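Local structure of CRISPR-associated protein, Cse1 family (Acidimicrobium ferrooxidans, 4H3T) at residues D103-E108 and L267-R272; K126-L131 and L153-A158; D240-T245 and G262-L267. The protein is a Cse1-family protein that probably serves as the large subunit of a type I-E CRISPR Cascade complex, helping to recognise invading DNA. The protein carries 1 engineered substitution. All coordinates share one frame; numbering follows the deposited sequence. Where two conformers were deposited one is given.

How the interactions relate
Interactions 1 and 2 are buried and apolar, while interaction 3 lies nearer the surface and is largely polar. Strand 263-272 serves two of them. Its middle, at Leu267 and Pro269, meets the loop 103-108 in interaction 1. Near its start, Arg264 holds the loop 240-245 in interaction 3. Interaction 2 sets the 3-10 turn 128-131, which follows strand 126-127, against Leu155 in the loop that leads into helix 157-170. Interactions 1 and 2 touch directly: Leu267 CD2 packs on Leu131 CD2 at 3.6 Å, and Phe105 CZ lies 3.9 Å from Pro157 CB. All three contacts reach the same mixed sheet.

Interaction 1. Residues D103-E108 and L267-R272; sequences DLFSKE and LFPERR
With chi1 at -160°, Leu104 swings CG opposite its own nitrogen, beside the carbonyl carbon, and Phe105 turns CG anti to its carbonyl carbon (chi1 -50°). These torsions carry the ends of both side chains to Leu267 and Pro269. The Phe105 ring lies against the proline. Pro269 CB sits over one ring face, offset toward the rim, 3.8 Å from the Phe105 ring centroid and 20° off the ring normal, which makes a CH-pi contact. Pro269 CG lies 3.6 Å from Phe105 CD1. Leu104 CB covers the opposite face, over the middle of the ring, so the ring is held between two aliphatic groups. Beside it, Leu267 CD1 touches Leu104 CG at 3.8 Å. These two leucine side chains cross at about a right angle. The same methyl carbon, Leu267 CD1, approaches Phe105 CE1 obliquely at 4.3 Å.

The loop is shaped by a type I turn from Asp103 to Ser106. An Asx turn supports it: Phe105 N donates to Asp103 OD1 at 3.1 Å. Asp103 also bonds to His9 and to Phe10 N, which ties the turn to the start of the chain. Gln113 links the two sides, accepting from Leu267 N and donating to Leu104 O. Helix 157-170 packs on Leu104, Phe105 and Leu267, and strand 275-289 pairs with strand 263-272 and touches Phe105 through Ile276.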
loop_
_atom_site.group_PDB
_atom_site.type_symbol
_atom_site.label_atom_id
_atom_site.label_comp_id
_atom_site.label_asym_id
_atom_site.label_seq_id
_atom_site.Cartn_x
_atom_site.Cartn_y
_atom_site.Cartn_z
ATOM N N ASP A 103 -17.010 22.178 2.274
ATOM C CA ASP A 103 -17.593 22.551 0.979
ATOM C C ASP A 103 -16.443 22.585 -0.061
ATOM O O ASP A 103 -15.509 23.398 0.000
ATOM C CB ASP A 103 -18.410 23.867 1.103
ATOM C CG ASP A 103 -19.086 24.401 -0.178
ATOM O OD1 ASP A 103 -19.095 23.685 -1.205
ATOM O OD2 ASP A 103 -19.564 25.539 -0.155
ATOM N N LEU A 104 -16.553 21.703 -1.062
ATOM C CA LEU A 104 -15.581 21.635 -2.148
ATOM C C LEU A 104 -15.478 22.951 -2.958
ATOM O O LEU A 104 -14.424 23.235 -3.517
ATOM C CB LEU A 104 -15.979 20.492 -3.115
ATOM C CG LEU A 104 -14.888 19.954 -4.034
ATOM C CD1 LEU A 104 -13.785 19.261 -3.248
ATOM C CD2 LEU A 104 -15.489 19.007 -5.076
ATOM N N PHE A 105 -16.573 23.719 -3.054
ATOM C CA PHE A 105 -16.600 24.963 -3.818
ATOM C C PHE A 105 -16.842 26.191 -2.951
ATOM O O PHE A 105 -17.264 27.213 -3.470
ATOM C CB PHE A 105 -17.646 24.870 -4.940
ATOM C CG PHE A 105 -17.522 23.612 -5.779
ATOM C CD1 PHE A 105 -16.299 23.226 -6.312
ATOM C CD2 PHE A 105 -18.623 22.799 -6.002
ATOM C CE1 PHE A 105 -16.193 22.078 -7.113
ATOM C CE2 PHE A 105 -18.540 21.698 -6.856
ATOM C CZ PHE A 105 -17.324 21.332 -7.394
ATOM N N SER A 106 -16.472 26.143 -1.659
ATOM C CA SER A 106 -16.580 27.319 -0.793
ATOM C C SER A 106 -15.722 28.443 -1.380
ATOM O O SER A 106 -14.627 28.176 -1.869
ATOM C CB SER A 106 -16.114 27.008 0.625
ATOM O OG SER A 106 -15.963 28.199 1.386
ATOM N N LYS A 107 -16.215 29.664 -1.369
ATOM C CA LYS A 107 -15.413 30.787 -1.889
ATOM C C LYS A 107 -14.308 31.205 -0.888
ATOM O O LYS A 107 -13.307 31.752 -1.293
ATOM C CB LYS A 107 -16.320 31.982 -2.266
ATOM C CG LYS A 107 -16.876 31.839 -3.708
ATOM C CD LYS A 107 -17.352 33.144 -4.341
ATOM C CE LYS A 107 -18.786 33.505 -4.036
ATOM N NZ LYS A 107 -19.164 34.790 -4.690
ATOM N N GLU A 108 -14.436 30.878 0.380
ATOM C CA GLU A 108 -13.436 31.239 1.367
ATOM C C GLU A 108 -12.632 30.036 1.856
ATOM O O GLU A 108 -11.433 30.177 2.058
ATOM C CB GLU A 108 -14.156 31.947 2.541
ATOM C CG GLU A 108 -13.244 32.301 3.695
ATOM C CD GLU A 108 -13.850 33.161 4.795
ATOM O OE1 GLU A 108 -15.095 33.189 4.930
ATOM O OE2 GLU A 108 -13.061 33.730 5.584
ATOM N N LEU A 267 -9.674 23.922 -7.650
ATOM C CA LEU A 267 -10.629 23.418 -8.676
ATOM C C LEU A 267 -11.371 24.616 -9.241
ATOM O O LEU A 267 -11.635 25.562 -8.509
ATOM C CB LEU A 267 -11.651 22.447 -8.097
ATOM C CG LEU A 267 -11.128 21.240 -7.354
ATOM C CD1 LEU A 267 -12.275 20.454 -6.714
ATOM C CD2 LEU A 267 -10.303 20.312 -8.224
ATOM N N PHE A 268 -11.663 24.622 -10.518
ATOM C CA PHE A 268 -12.441 25.714 -11.139
ATOM C C PHE A 268 -13.798 25.141 -11.589
ATOM O O PHE A 268 -13.899 24.698 -12.717
ATOM C CB PHE A 268 -11.685 26.296 -12.311
ATOM C CG PHE A 268 -10.434 27.024 -11.867
ATOM C CD1 PHE A 268 -10.491 28.364 -11.458
ATOM C CD2 PHE A 268 -9.219 26.354 -11.766
ATOM C CE1 PHE A 268 -9.324 29.056 -11.106
ATOM C CE2 PHE A 268 -8.066 27.026 -11.351
ATOM C CZ PHE A 268 -8.132 28.365 -10.985
ATOM N N PRO A 269 -14.817 25.106 -10.722
ATOM C CA PRO A 269 -16.109 24.503 -11.140
ATOM C C PRO A 269 -16.890 25.400 -12.126
ATOM O O PRO A 269 -16.689 26.603 -12.167
ATOM C CB PRO A 269 -16.873 24.366 -9.823
ATOM C CG PRO A 269 -16.359 25.563 -8.984
ATOM C CD PRO A 269 -14.864 25.546 -9.307
ATOM N N GLU A 270 -17.775 24.786 -12.904
ATOM C CA GLU A 270 -18.615 25.493 -13.871
ATOM C C GLU A 270 -19.966 24.876 -13.882
ATOM O O GLU A 270 -20.081 23.635 -13.840
ATOM C CB GLU A 270 -17.989 25.453 -15.273
ATOM C CG GLU A 270 -18.810 26.066 -16.383
ATOM C CD GLU A 270 -18.342 25.824 -17.809
ATOM O OE1 GLU A 270 -17.473 24.953 -17.999
ATOM O OE2 GLU A 270 -18.872 26.476 -18.741
ATOM N N ARG A 271 -20.994 25.727 -14.014
ATOM C CA ARG A 271 -22.374 25.296 -14.106
ATOM C C ARG A 271 -22.667 25.011 -15.579
ATOM O O ARG A 271 -22.408 25.868 -16.434
ATOM C CB ARG A 271 -23.328 26.374 -13.554
ATOM C CG ARG A 271 -24.674 25.820 -13.078
ATOM C CD ARG A 271 -24.893 26.025 -11.574
ATOM N NE ARG A 271 -25.463 24.855 -10.907
ATOM C CZ ARG A 271 -25.853 24.829 -9.640
ATOM N NH1 ARG A 271 -26.355 23.718 -9.119
ATOM N NH2 ARG A 271 -25.717 25.906 -8.871
ATOM N N ARG A 272 -23.156 23.802 -15.889
ATOM C CA ARG A 272 -23.528 23.456 -17.276
ATOM C C ARG A 272 -24.984 22.970 -17.188
ATOM O O ARG A 272 -25.228 21.823 -16.773
ATOM C CB ARG A 272 -22.567 22.389 -17.821
ATOM C CG ARG A 272 -21.192 22.901 -18.030
ATOM C CD ARG A 272 -20.343 21.856 -18.694
ATOM N NE ARG A 272 -18.996 22.360 -18.910
ATOM C CZ ARG A 272 -17.991 21.682 -19.457
ATOM N NH1 ARG A 272 -18.155 20.437 -19.831
ATOM N NH2 ARG A 272 -16.807 22.245 -19.601
#

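Interaction 2. Residues K126-L131 and L153-A158; sequences KTANSL and LALSPA
The flat group that Leu155 meets is the Ala128 carbonyl; no ring takes part. Leu155 CD1 lies well above the carbonyl plane, 3.7 Å from Ala128 O. Leu131 N bonds to the same Ala128 O at 3.0 Å. The oxygen is thus paired within its own 3-10 turn while a methyl group packs over it.

Leu155 carries its side of the contact. Its CG stands anti to the carbonyl carbon (chi1 -61°), which directs the branch into the angle between Ala128 and Leu131. Leu155 CG rests 4.0 Å from Ala128 CB. Leu155 CD1 also reaches Leu131 CD2, at 4.2 Å.

The turn is fixed at its start by Thr127 O, which accepts from both Ser130 N and Ser130 OG. On the other side, Ser156 is the N-cap of helix 157-170. Both segments are also tied to strand 275-289 by backbone bonds, Ala128 to Pro279 and Leu155 to Val278.

The chemistry across the contact is apolar. Three buried residues meet mainly through carbon atoms, so the contact probably depends on the exclusion of water. The Ala128 oxygen, though a methyl packs on it, is satisfied by Leu131 N.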
loop_
_atom_site.group_PDB
_atom_site.type_symbol
_atom_site.label_atom_id
_atom_site.label_comp_id
_atom_site.label_asym_id
_atom_site.label_seq_id
_atom_site.Cartn_x
_atom_site.Cartn_y
_atom_site.Cartn_z
ATOM N N LYS A 126 -4.716 23.864 -15.889
ATOM C CA LYS A 126 -4.830 22.710 -16.782
ATOM C C LYS A 126 -6.236 22.180 -16.772
ATOM O O LYS A 126 -7.027 22.513 -15.883
ATOM C CB LYS A 126 -3.861 21.588 -16.314
ATOM C CG LYS A 126 -2.380 22.005 -16.207
ATOM C CD LYS A 126 -1.846 22.645 -17.486
ATOM C CE LYS A 126 -0.400 23.105 -17.354
ATOM N NZ LYS A 126 -0.061 24.039 -18.441
ATOM N N THR A 127 -6.549 21.326 -17.729
ATOM C CA THR A 127 -7.865 20.675 -17.766
ATOM C C THR A 127 -7.880 19.732 -16.576
ATOM O O THR A 127 -6.832 19.238 -16.111
ATOM C CB THR A 127 -8.162 19.981 -19.102
ATOM O OG1 THR A 127 -7.221 18.949 -19.291
ATOM C CG2 THR A 127 -8.168 20.958 -20.270
ATOM N N ALA A 128 -9.074 19.493 -16.050
ATOM C CA ALA A 128 -9.235 18.676 -14.877
ATOM C C ALA A 128 -8.789 17.213 -15.016
ATOM O O ALA A 128 -8.486 16.572 -14.005
ATOM C CB ALA A 128 -10.648 18.747 -14.420
ATOM N N ASN A 129 -8.612 16.718 -16.223
ATOM C CA ASN A 129 -8.085 15.369 -16.427
ATOM C C ASN A 129 -6.654 15.235 -15.820
ATOM O O ASN A 129 -6.302 14.149 -15.392
ATOM C CB ASN A 129 -8.096 15.054 -17.938
ATOM C CG ASN A 129 -7.697 13.656 -18.204
ATOM O OD1 ASN A 129 -6.636 13.407 -18.790
ATOM N ND2 ASN A 129 -8.556 12.726 -17.776
ATOM N N SER A 130 -5.881 16.342 -15.688
ATOM C CA SER A 130 -4.544 16.313 -15.029
ATOM C C SER A 130 -4.626 15.878 -13.520
ATOM O O SER A 130 -3.613 15.484 -12.926
ATOM C CB SER A 130 -3.881 17.685 -15.140
ATOM O OG SER A 130 -4.590 18.608 -14.333
ATOM N N LEU A 131 -5.812 15.991 -12.877
ATOM C CA LEU A 131 -5.987 15.559 -11.473
ATOM C C LEU A 131 -6.194 14.039 -11.398
ATOM O O LEU A 131 -6.019 13.430 -10.361
ATOM C CB LEU A 131 -7.240 16.315 -10.936
ATOM C CG LEU A 131 -7.511 16.485 -9.502
ATOM C CD1 LEU A 131 -6.349 17.046 -8.712
ATOM C CD2 LEU A 131 -8.746 17.322 -9.350
ATOM N N LEU A 153 -12.685 15.611 -20.853
ATOM C CA LEU A 153 -13.734 15.130 -19.937
ATOM C C LEU A 153 -13.727 15.885 -18.661
ATOM O O LEU A 153 -12.866 15.652 -17.827
ATOM C CB LEU A 153 -13.665 13.637 -19.569
ATOM C CG LEU A 153 -14.263 12.526 -20.444
ATOM C CD1 LEU A 153 -14.478 11.300 -19.582
ATOM C CD2 LEU A 153 -15.553 12.912 -21.133
ATOM N N ALA A 154 -14.763 16.672 -18.411
ATOM C CA ALA A 154 -14.849 17.363 -17.144
ATOM C C ALA A 154 -15.162 16.329 -16.010
ATOM O O ALA A 154 -15.723 15.267 -16.272
ATOM C CB ALA A 154 -15.889 18.433 -17.247
ATOM N N LEU A 155 -14.739 16.610 -14.785
ATOM C CA LEU A 155 -15.022 15.729 -13.653
ATOM C C LEU A 155 -16.321 16.120 -12.986
ATOM O O LEU A 155 -16.676 17.290 -12.919
ATOM C CB LEU A 155 -13.860 15.797 -12.634
ATOM C CG LEU A 155 -12.448 15.357 -13.141
ATOM C CD1 LEU A 155 -11.400 15.459 -12.042
ATOM C CD2 LEU A 155 -12.455 13.932 -13.663
ATOM N N SER A 156 -17.008 15.145 -12.397
ATOM C CA SER A 156 -18.095 15.473 -11.497
ATOM C C SER A 156 -17.485 16.008 -10.189
ATOM O O SER A 156 -16.301 15.735 -9.871
ATOM C CB SER A 156 -18.930 14.213 -11.177
ATOM O OG SER A 156 -18.105 13.332 -10.434
ATOM N N PRO A 157 -18.266 16.721 -9.360
ATOM C CA PRO A 157 -17.742 17.124 -8.018
ATOM C C PRO A 157 -17.209 15.928 -7.182
ATOM O O PRO A 157 -16.133 16.023 -6.618
ATOM C CB PRO A 157 -18.947 17.832 -7.371
ATOM C CG PRO A 157 -19.731 18.369 -8.549
ATOM C CD PRO A 157 -19.634 17.230 -9.577
ATOM N N ALA A 158 -17.913 14.792 -7.144
ATOM C CA ALA A 158 -17.470 13.601 -6.388
ATOM C C ALA A 158 -16.122 13.068 -6.914
ATOM O O ALA A 158 -15.263 12.736 -6.097
ATOM C CB ALA A 158 -18.524 12.501 -6.474
#

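Interaction 3. Residues D240-T245 and G262-L267; sequences DPLGPT and GRRIRL
The loop Leu242 to Thr245 passes beside Arg264 at the start of strand 263-272, with Pro244 CA 6.6 Å from Arg264 CA, and turns its Gly243 and Thr245 carbonyls to the arginine. Gly243 is extended, and a side chain on it would run into Pro244 CD. Arg264 carries the strand side. Its CG is anti to the carbonyl carbon, and the chain bends at chi2 (-60°), which brings the guanidinium alongside the loop.

Arg264 NE donates to Gly243 O at 2.9 Å. The donor lies nearly along the C=O axis and the acceptor lies in the guanidinium plane, but the N-H points off line, with an angle of 136° at the hydrogen. Arg264 NH2 makes a weak bond to Thr245 O at 3.0 Å, also at the guanidinium edge. Leu242 lies across one face, its CD1 3.6 Å from Arg264 CZ. The third nitrogen turns back to its own chain: Arg264 NH1 donates to Arg263 O at 3.1 Å, from above the carbonyl plane, and also bonds to Gln261 O, just before the strand. Arg264 NH2 forms a salt bridge with Asp287 OD1, which probably offsets the buried charge.

A leucine in place of Arg264 would probably leave the Gly243 carbonyl without this donor and Asp287 without its salt-bridge mate, and let the loop shift. Leu242 is exposed, and its N bonds to a glycerol, probably from the crystallisation liquor.

Strand 263-272 pairs here with strand 275-289, through Arg264 with Cys284 and Arg266 with Leu282. The next residue, Ile265, packs on helix 157-170, while Arg264 ties the loop that leads into strand 248-249.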
loop_
_atom_site.group_PDB
_atom_site.type_symbol
_atom_site.label_atom_id
_atom_site.label_comp_id
_atom_site.label_asym_id
_atom_site.label_seq_id
_atom_site.Cartn_x
_atom_site.Cartn_y
_atom_site.Cartn_z
ATOM N N ASP A 240 -6.044 26.854 9.976
ATOM C CA ASP A 240 -6.218 27.988 9.086
ATOM C C ASP A 240 -5.973 27.548 7.631
ATOM O O ASP A 240 -5.039 26.760 7.384
ATOM C CB ASP A 240 -5.222 29.091 9.395
ATOM C CG ASP A 240 -5.428 29.798 10.713
ATOM O OD1 ASP A 240 -6.556 29.733 11.251
ATOM O OD2 ASP A 240 -4.456 30.377 11.220
ATOM N N PRO A 241 -6.787 28.034 6.705
ATOM C CA PRO A 241 -6.564 27.696 5.304
ATOM C C PRO A 241 -5.174 28.142 4.857
ATOM O O PRO A 241 -4.668 29.168 5.312
ATOM C CB PRO A 241 -7.663 28.480 4.548
ATOM C CG PRO A 241 -8.178 29.460 5.528
ATOM C CD PRO A 241 -7.925 28.964 6.876
ATOM N N LEU A 242 -4.609 27.418 3.916
ATOM C CA LEU A 242 -3.273 27.705 3.401
ATOM C C LEU A 242 -3.286 28.646 2.164
ATOM O O LEU A 242 -4.320 28.973 1.602
ATOM C CB LEU A 242 -2.594 26.373 3.083
ATOM C CG LEU A 242 -2.468 25.442 4.307
ATOM C CD1 LEU A 242 -1.810 24.149 3.977
ATOM C CD2 LEU A 242 -1.695 26.100 5.448
ATOM N N GLY A 243 -2.125 29.179 1.872
ATOM C CA GLY A 243 -1.903 30.092 0.769
ATOM C C GLY A 243 -0.937 29.454 -0.228
ATOM O O GLY A 243 -0.614 28.273 -0.103
ATOM N N PRO A 244 -0.376 30.263 -1.155
ATOM C CA PRO A 244 0.604 29.738 -2.127
ATOM C C PRO A 244 1.984 29.369 -1.565
ATOM O O PRO A 244 2.712 28.644 -2.222
ATOM C CB PRO A 244 0.732 30.867 -3.144
ATOM C CG PRO A 244 0.339 32.102 -2.406
ATOM C CD PRO A 244 -0.665 31.693 -1.375
ATOM N N THR A 245 2.329 29.811 -0.348
ATOM C CA THR A 245 3.618 29.534 0.272
ATOM C C THR A 245 3.577 28.116 0.850
ATOM O O THR A 245 2.497 27.599 1.168
ATOM C CB THR A 245 3.939 30.580 1.304
ATOM O OG1 THR A 245 2.936 30.506 2.302
ATOM C CG2 THR A 245 3.983 31.983 0.708
ATOM N N GLY A 262 0.049 18.389 0.945
ATOM C CA GLY A 262 1.286 18.195 0.194
ATOM C C GLY A 262 1.340 18.965 -1.106
ATOM O O GLY A 262 2.404 19.083 -1.712
ATOM N N ARG A 263 0.188 19.458 -1.559
ATOM C CA ARG A 263 0.059 20.283 -2.755
ATOM C C ARG A 263 -0.751 21.558 -2.410
ATOM O O ARG A 263 -1.156 21.764 -1.260
ATOM C CB ARG A 263 -0.608 19.466 -3.902
ATOM C CG ARG A 263 0.226 18.221 -4.361
ATOM C CD ARG A 263 1.397 18.676 -5.128
ATOM N NE ARG A 263 2.264 17.588 -5.621
ATOM C CZ ARG A 263 3.307 17.059 -4.982
ATOM N NH1 ARG A 263 3.599 17.427 -3.743
ATOM N NH2 ARG A 263 4.058 16.152 -5.575
ATOM N N ARG A 264 -0.787 22.462 -3.366
ATOM C CA ARG A 264 -1.607 23.651 -3.392
ATOM C C ARG A 264 -2.461 23.523 -4.655
ATOM O O ARG A 264 -1.947 23.540 -5.796
ATOM C CB ARG A 264 -0.795 24.940 -3.364
ATOM C CG ARG A 264 -0.035 25.144 -2.064
ATOM C CD ARG A 264 -0.916 25.218 -0.815
ATOM N NE ARG A 264 -0.087 25.498 0.353
ATOM C CZ ARG A 264 0.457 24.613 1.160
ATOM N NH1 ARG A 264 0.156 23.331 1.047
ATOM N NH2 ARG A 264 1.232 25.014 2.169
ATOM N N ILE A 265 -3.748 23.332 -4.445
ATOM C CA ILE A 265 -4.668 23.014 -5.538
ATOM C C ILE A 265 -5.887 23.902 -5.508
ATOM O O ILE A 265 -6.403 24.233 -4.453
ATOM C CB ILE A 265 -5.078 21.509 -5.454
ATOM C CG1 ILE A 265 -3.817 20.569 -5.482
ATOM C CG2 ILE A 265 -6.066 21.152 -6.548
ATOM C CD1 ILE A 265 -4.123 19.104 -5.364
ATOM N N ARG A 266 -6.377 24.225 -6.678
ATOM C CA ARG A 266 -7.633 24.945 -6.820
ATOM C C ARG A 266 -8.415 24.329 -7.949
ATOM O O ARG A 266 -7.869 24.200 -9.077
ATOM C CB ARG A 266 -7.393 26.446 -7.079
ATOM C CG ARG A 266 -8.687 27.243 -7.269
ATOM C CD ARG A 266 -8.383 28.719 -7.334
ATOM N NE ARG A 266 -9.600 29.470 -7.613
ATOM C CZ ARG A 266 -9.651 30.768 -7.892
ATOM N NH1 ARG A 266 -8.536 31.480 -7.983
ATOM N NH2 ARG A 266 -10.824 31.358 -8.121
ATOM N N LEU A 267 -9.674 23.922 -7.650
ATOM C CA LEU A 267 -10.629 23.418 -8.676
ATOM C C LEU A 267 -11.371 24.616 -9.241
ATOM O O LEU A 267 -11.635 25.562 -8.509
ATOM C CB LEU A 267 -11.651 22.447 -8.097
ATOM C CG LEU A 267 -11.128 21.240 -7.354
ATOM C CD1 LEU A 267 -12.275 20.454 -6.714
ATOM C CD2 LEU A 267 -10.303 20.312 -8.224
#